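Local coordinates for conserved domain protein (Streptococcus pneumoniae, PDB 4IAJ) that is of unknown function but forms a small alpha+beta domain of the DUF4649 family, built round a four-stranded antiparallel sheet, at residues 13-16 / 17-21; 67-71 / 72-76. One frame throughout, in Å; residues are numbered along the deposited sequence.

Contact 1: 13-16 / 17-21; sequences DASK and NERTV
Asp13 holds CG between its backbone N and carbonyl carbon (chi1 69°), which turns the carboxylate back over the loop toward Asn17 and Arg19; Asn17, with CG beside its own N (chi1 -75°), lays its amide against Ser15. The loop is a beta hairpin connection between strands 7-12 and 18-23, a type I turn from Asp13 to Lys16 combined with an Asx turn. Its backbone is closed by Asp13 N, 3.0 Å from Asn17 O and nearly straight. Three donors converge on Asp13 OD1: Asn17 N and Ser15 N come from above the carboxylate plane, whereas Ser15 OG approaches on the syn side at 2.6 Å. Asp13 OD2 forms a salt bridge with Arg19 NE at 3.0 Å; the bond is bent, and the carboxylate and guanidinium planes stand 70° apart. Water 1 lies 2.7 Å from Asp13 OD2, probably donating to it, and accepts from Arg19 NH2. NH2 also bonds to His59 O of the second subunit, so the salt bridge borders an interface. Asn17 CB sits 3.7 Å above one face of the Arg19 guanidinium, displaced toward its rim, while Asn17 ND2 donates to Ser15 OG at 2.8 Å with OG in the amide plane.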
loop_
_atom_site.group_PDB
_atom_site.type_symbol
_atom_site.label_atom_id
_atom_site.label_comp_id
_atom_site.label_asym_id
_atom_site.label_seq_id
_atom_site.Cartn_x
_atom_site.Cartn_y
_atom_site.Cartn_z
ATOM N N ASP B 13 -19.673 -2.337 2.358
ATOM C CA ASP B 13 -18.381 -2.884 1.950
ATOM C C ASP B 13 -18.510 -3.584 0.600
ATOM O O ASP B 13 -19.589 -3.559 -0.021
ATOM C CB ASP B 13 -17.788 -3.798 3.054
ATOM C CG ASP B 13 -18.535 -5.090 3.248
ATOM O OD1 ASP B 13 -19.327 -5.527 2.374
ATOM O OD2 ASP B 13 -18.325 -5.691 4.327
ATOM N N ALA B 14 -17.430 -4.212 0.154
ATOM C CA ALA B 14 -17.377 -4.797 -1.182
ATOM C C ALA B 14 -18.234 -6.067 -1.320
ATOM O O ALA B 14 -18.519 -6.504 -2.434
ATOM C CB ALA B 14 -15.932 -5.077 -1.566
ATOM N N SER B 15 -18.669 -6.636 -0.191
ATOM C CA SER B 15 -19.601 -7.741 -0.201
ATOM C C SER B 15 -21.041 -7.216 -0.251
ATOM O O SER B 15 -21.986 -7.998 -0.209
ATOM C CB SER B 15 -19.387 -8.639 1.040
ATOM O OG SER B 15 -19.842 -8.054 2.256
ATOM N N LYS B 16 -21.186 -5.890 -0.325
ATOM C CA LYS B 16 -22.495 -5.197 -0.324
ATOM C C LYS B 16 -23.258 -5.367 0.986
ATOM O O LYS B 16 -24.487 -5.336 0.994
ATOM C CB LYS B 16 -23.370 -5.616 -1.525
ATOM C CG LYS B 16 -22.713 -5.370 -2.879
ATOM C CD LYS B 16 -22.263 -3.919 -3.050
ATOM C CE LYS B 16 -21.430 -3.720 -4.308
ATOM N NZ LYS B 16 -22.230 -3.925 -5.548
ATOM N N ASN B 17 -22.519 -5.499 2.086
ATOM C CA ASN B 17 -23.096 -5.574 3.430
ATOM C C ASN B 17 -22.836 -4.303 4.217
ATOM O O ASN B 17 -21.771 -3.672 4.082
ATOM C CB ASN B 17 -22.549 -6.792 4.190
ATOM C CG ASN B 17 -23.168 -8.104 3.709
ATOM O OD1 ASN B 17 -24.334 -8.379 3.975
ATOM N ND2 ASN B 17 -22.395 -8.904 2.980
ATOM N N GLU B 18 -23.804 -3.933 5.048
ATOM C CA GLU B 18 -23.673 -2.755 5.888
ATOM C C GLU B 18 -22.783 -3.068 7.084
ATOM O O GLU B 18 -22.952 -4.085 7.738
ATOM C CB GLU B 18 -25.025 -2.254 6.388
ATOM C CG GLU B 18 -25.855 -1.502 5.359
ATOM C CD GLU B 18 -27.298 -1.297 5.804
ATOM O OE1 GLU B 18 -27.533 -1.171 7.026
ATOM O OE2 GLU B 18 -28.194 -1.262 4.930
ATOM N N ARG B 19 -21.835 -2.184 7.336
ATOM C CA ARG B 19 -20.974 -2.234 8.512
ATOM C C ARG B 19 -21.147 -0.967 9.296
ATOM O O ARG B 19 -21.201 0.101 8.705
ATOM C CB ARG B 19 -19.514 -2.332 8.099
ATOM C CG ARG B 19 -19.156 -3.575 7.311
ATOM C CD ARG B 19 -19.665 -4.826 7.984
ATOM N NE ARG B 19 -19.447 -5.992 7.141
ATOM C CZ ARG B 19 -20.149 -7.120 7.185
ATOM N NH1 ARG B 19 -21.201 -7.268 8.018
ATOM N NH2 ARG B 19 -19.807 -8.100 6.350
ATOM N N THR B 20 -21.202 -1.071 10.621
ATOM C CA THR B 20 -21.316 0.111 11.464
ATOM C C THR B 20 -20.125 0.165 12.422
ATOM O O THR B 20 -19.814 -0.829 13.061
ATOM C CB THR B 20 -22.642 0.119 12.240
ATOM O OG1 THR B 20 -23.731 0.137 11.308
ATOM C CG2 THR B 20 -22.746 1.350 13.131
ATOM N N VAL B 21 -19.456 1.317 12.475
ATOM C CA VAL B 21 -18.415 1.575 13.475
ATOM C C VAL B 21 -18.845 2.773 14.297
ATOM O O VAL B 21 -19.563 3.633 13.801
ATOM C CB VAL B 21 -17.016 1.810 12.872
ATOM C CG1 VAL B 21 -16.513 0.530 12.224
ATOM C CG2 VAL B 21 -17.004 2.948 11.856
HETATM O O HOH W 1 -16.946 -7.724 5.470
#

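Contact 2: 67-71 / 72-76; sequences FYLMK and QDLSQ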
loop_
_atom_site.group_PDB
_atom_site.type_symbol
_atom_site.label_atom_id
_atom_site.label_comp_id
_atom_site.label_asym_id
_atom_site.label_seq_id
_atom_site.Cartn_x
_atom_site.Cartn_y
_atom_site.Cartn_z
ATOM N N PHE B 67 -12.179 15.090 6.790
ATOM C CA PHE B 67 -12.066 16.447 6.254
ATOM C C PHE B 67 -13.409 17.169 6.237
ATOM O O PHE B 67 -13.479 18.343 6.577
ATOM C CB PHE B 67 -11.444 16.392 4.861
ATOM C CG PHE B 67 -10.058 15.823 4.878
ATOM C CD1 PHE B 67 -8.990 16.598 5.308
ATOM C CD2 PHE B 67 -9.832 14.482 4.567
ATOM C CE1 PHE B 67 -7.709 16.076 5.360
ATOM C CE2 PHE B 67 -8.546 13.950 4.623
ATOM C CZ PHE B 67 -7.487 14.750 5.029
ATOM N N TYR B 68 -14.465 16.466 5.836
ATOM C CA TYR B 68 -15.829 17.009 5.894
ATOM C C TYR B 68 -16.163 17.581 7.267
ATOM O O TYR B 68 -16.590 18.727 7.370
ATOM C CB TYR B 68 -16.847 15.929 5.509
ATOM C CG TYR B 68 -18.311 16.301 5.716
ATOM C CD1 TYR B 68 -19.022 17.042 4.760
ATOM C CD2 TYR B 68 -18.989 15.868 6.848
ATOM C CE1 TYR B 68 -20.368 17.350 4.948
ATOM C CE2 TYR B 68 -20.324 16.162 7.042
ATOM C CZ TYR B 68 -21.010 16.902 6.103
ATOM O OH TYR B 68 -22.333 17.170 6.350
ATOM N N LEU B 69 -15.984 16.779 8.314
ATOM C CA LEU B 69 -16.334 17.193 9.668
ATOM C C LEU B 69 -15.529 18.402 10.109
ATOM O O LEU B 69 -16.060 19.291 10.762
ATOM C CB LEU B 69 -16.137 16.045 10.667
ATOM C CG LEU B 69 -17.173 14.926 10.605
ATOM C CD1 LEU B 69 -16.883 13.859 11.653
ATOM C CD2 LEU B 69 -18.586 15.471 10.784
HETATM N N MSE B 70 -14.259 18.440 9.724
HETATM C CA MSE B 70 -13.362 19.517 10.128
HETATM C C MSE B 70 -13.778 20.845 9.573
HETATM O O MSE B 70 -13.458 21.871 10.148
HETATM C CB MSE B 70 -11.959 19.269 9.595
HETATM C CG MSE B 70 -10.990 18.992 10.721
HETATM SE SE MSE B 70 -9.226 18.709 9.908
HETATM C CE MSE B 70 -9.361 19.352 8.058
ATOM N N LYS B 71 -14.464 20.836 8.433
ATOM C CA LYS B 71 -14.879 22.059 7.743
ATOM C C LYS B 71 -16.292 22.490 8.126
ATOM O O LYS B 71 -16.678 23.630 7.910
ATOM C CB LYS B 71 -14.812 21.860 6.227
ATOM C CG LYS B 71 -13.416 21.670 5.669
ATOM C CD LYS B 71 -13.428 21.797 4.154
ATOM C CE LYS B 71 -12.257 21.065 3.526
ATOM N NZ LYS B 71 -11.916 21.664 2.211
ATOM N N GLN B 72 -17.080 21.562 8.670
ATOM C CA GLN B 72 -18.433 21.874 9.127
ATOM C C GLN B 72 -18.421 22.728 10.397
ATOM O O GLN B 72 -17.571 22.550 11.269
ATOM C CB GLN B 72 -19.221 20.600 9.440
ATOM C CG GLN B 72 -19.545 19.724 8.251
ATOM C CD GLN B 72 -20.452 20.412 7.271
ATOM O OE1 GLN B 72 -20.061 20.696 6.144
ATOM N NE2 GLN B 72 -21.663 20.706 7.702
ATOM N N ASP B 73 -19.371 23.651 10.493
ATOM C CA ASP B 73 -19.664 24.319 11.757
ATOM C C ASP B 73 -20.598 23.399 12.521
ATOM O O ASP B 73 -21.776 23.320 12.207
ATOM C CB ASP B 73 -20.302 25.699 11.548
ATOM C CG ASP B 73 -20.794 26.338 12.864
ATOM O OD1 ASP B 73 -20.370 25.908 13.952
ATOM O OD2 ASP B 73 -21.612 27.280 12.809
ATOM N N LEU B 74 -20.060 22.691 13.512
ATOM C CA LEU B 74 -20.830 21.737 14.308
ATOM C C LEU B 74 -21.432 22.359 15.567
ATOM O O LEU B 74 -22.097 21.675 16.355
ATOM C CB LEU B 74 -19.929 20.555 14.686
ATOM C CG LEU B 74 -19.311 19.792 13.499
ATOM C CD1 LEU B 74 -18.527 18.576 13.979
ATOM C CD2 LEU B 74 -20.371 19.362 12.497
ATOM N N SER B 75 -21.233 23.660 15.751
ATOM C CA SER B 75 -21.758 24.346 16.938
ATOM C C SER B 75 -23.275 24.232 17.062
ATOM O O SER B 75 -23.806 24.312 18.168
ATOM C CB SER B 75 -21.352 25.829 16.942
ATOM O OG SER B 75 -21.924 26.509 15.847
ATOM N N GLN B 76 -23.985 24.048 15.945
ATOM C CA GLN B 76 -25.454 23.958 15.996
ATOM C C GLN B 76 -25.913 22.665 16.649
ATOM O O GLN B 76 -27.064 22.541 17.038
ATOM C CB GLN B 76 -26.094 24.115 14.602
ATOM C CG GLN B 76 -25.867 22.974 13.623
ATOM C CD GLN B 76 -26.644 23.176 12.329
ATOM O OE1 GLN B 76 -26.229 23.929 11.448
ATOM N NE2 GLN B 76 -27.786 22.518 12.222
HETATM O O HOH W 2 -17.518 20.344 5.598
HETATM O O HOH W 3 -15.677 21.170 12.676
#
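Tyr68 O is gripped by two backbone donors and a water at the C-terminal end of helix 65-71. Gln72 N meets it at 3.2 Å in the carbonyl plane, through a bent bond; Lys71 N bonds to the same oxygen. The i-to-i+4 bond from Gln72 continues the helical pattern for one more step, although Gln72 itself has left helical backbone angles. Its N-H also makes a weak bond to Leu69 O. Water 2 donates to Tyr68 O and to Gln72 OE1, both at 2.6 Å, and thereby ties the end of the side chain back to the helix.

Gln72 carries its amide over the tyrosine ring because CG sits beside the backbone N and the chain folds again at chi2 (-64°). Gln72 CG lies 3.9 Å from the centroid of the Tyr68 ring, 15° off the normal, a CH-pi contact. Beyond it the amide stacks on the same ring with the two planes only 9° apart, and Gln72 CD comes within 3.7 Å of Tyr68 CZ. The ring also meets Tyr58 edge-to-face and touches Leu49 of strand 46-51, which places this stack beside the sheet.

Past the helix, water 3 lies 2.7 Å from both Leu69 O and Gln72 O and probably donates to them, spanning the exit of the chain. Leu74 points back toward the helix, its CD1 4.5 Å from Leu69 CD2, and also touches Tyr51. On the same turn of chain, Asp73 OD1 accepts from Ser75 N, forming an Asx turn, and lies 2.5 Å from Ser75 OG, which also donates to it. Together these contacts imply a helix terminus where Tyr68 O and Leu69 O are met by backbone N-H and water, the Gln72 bond to Leu69 O being weak, while the glutamine amide, stacked on the ring, keeps its oxygen turned to a polar partner.

How the contacts relate
Contact 1 comes first along the chain and closes before contact 2 opens. Their centres lie 25 Å apart, on opposite sides of the chain's centre, and their nearest atoms are about 11 Å apart, so neither touches the other. Contact 1 shapes the hairpin joining strands 7-12 and 18-23, the latter an outermost strand, within this chain, of the four-stranded antiparallel sheet. Contact 2 ends helix 65-71, whose Tyr68, like Leu74 beyond the helix, reaches strand 46-51; that strand adjoins 7-12, making the sheet their common framework. Both are surface contacts within the DUF4649 range. They face different copies in the eight-chain assembly: residues 13-21 meet the second subunit, residues 67-71 the third.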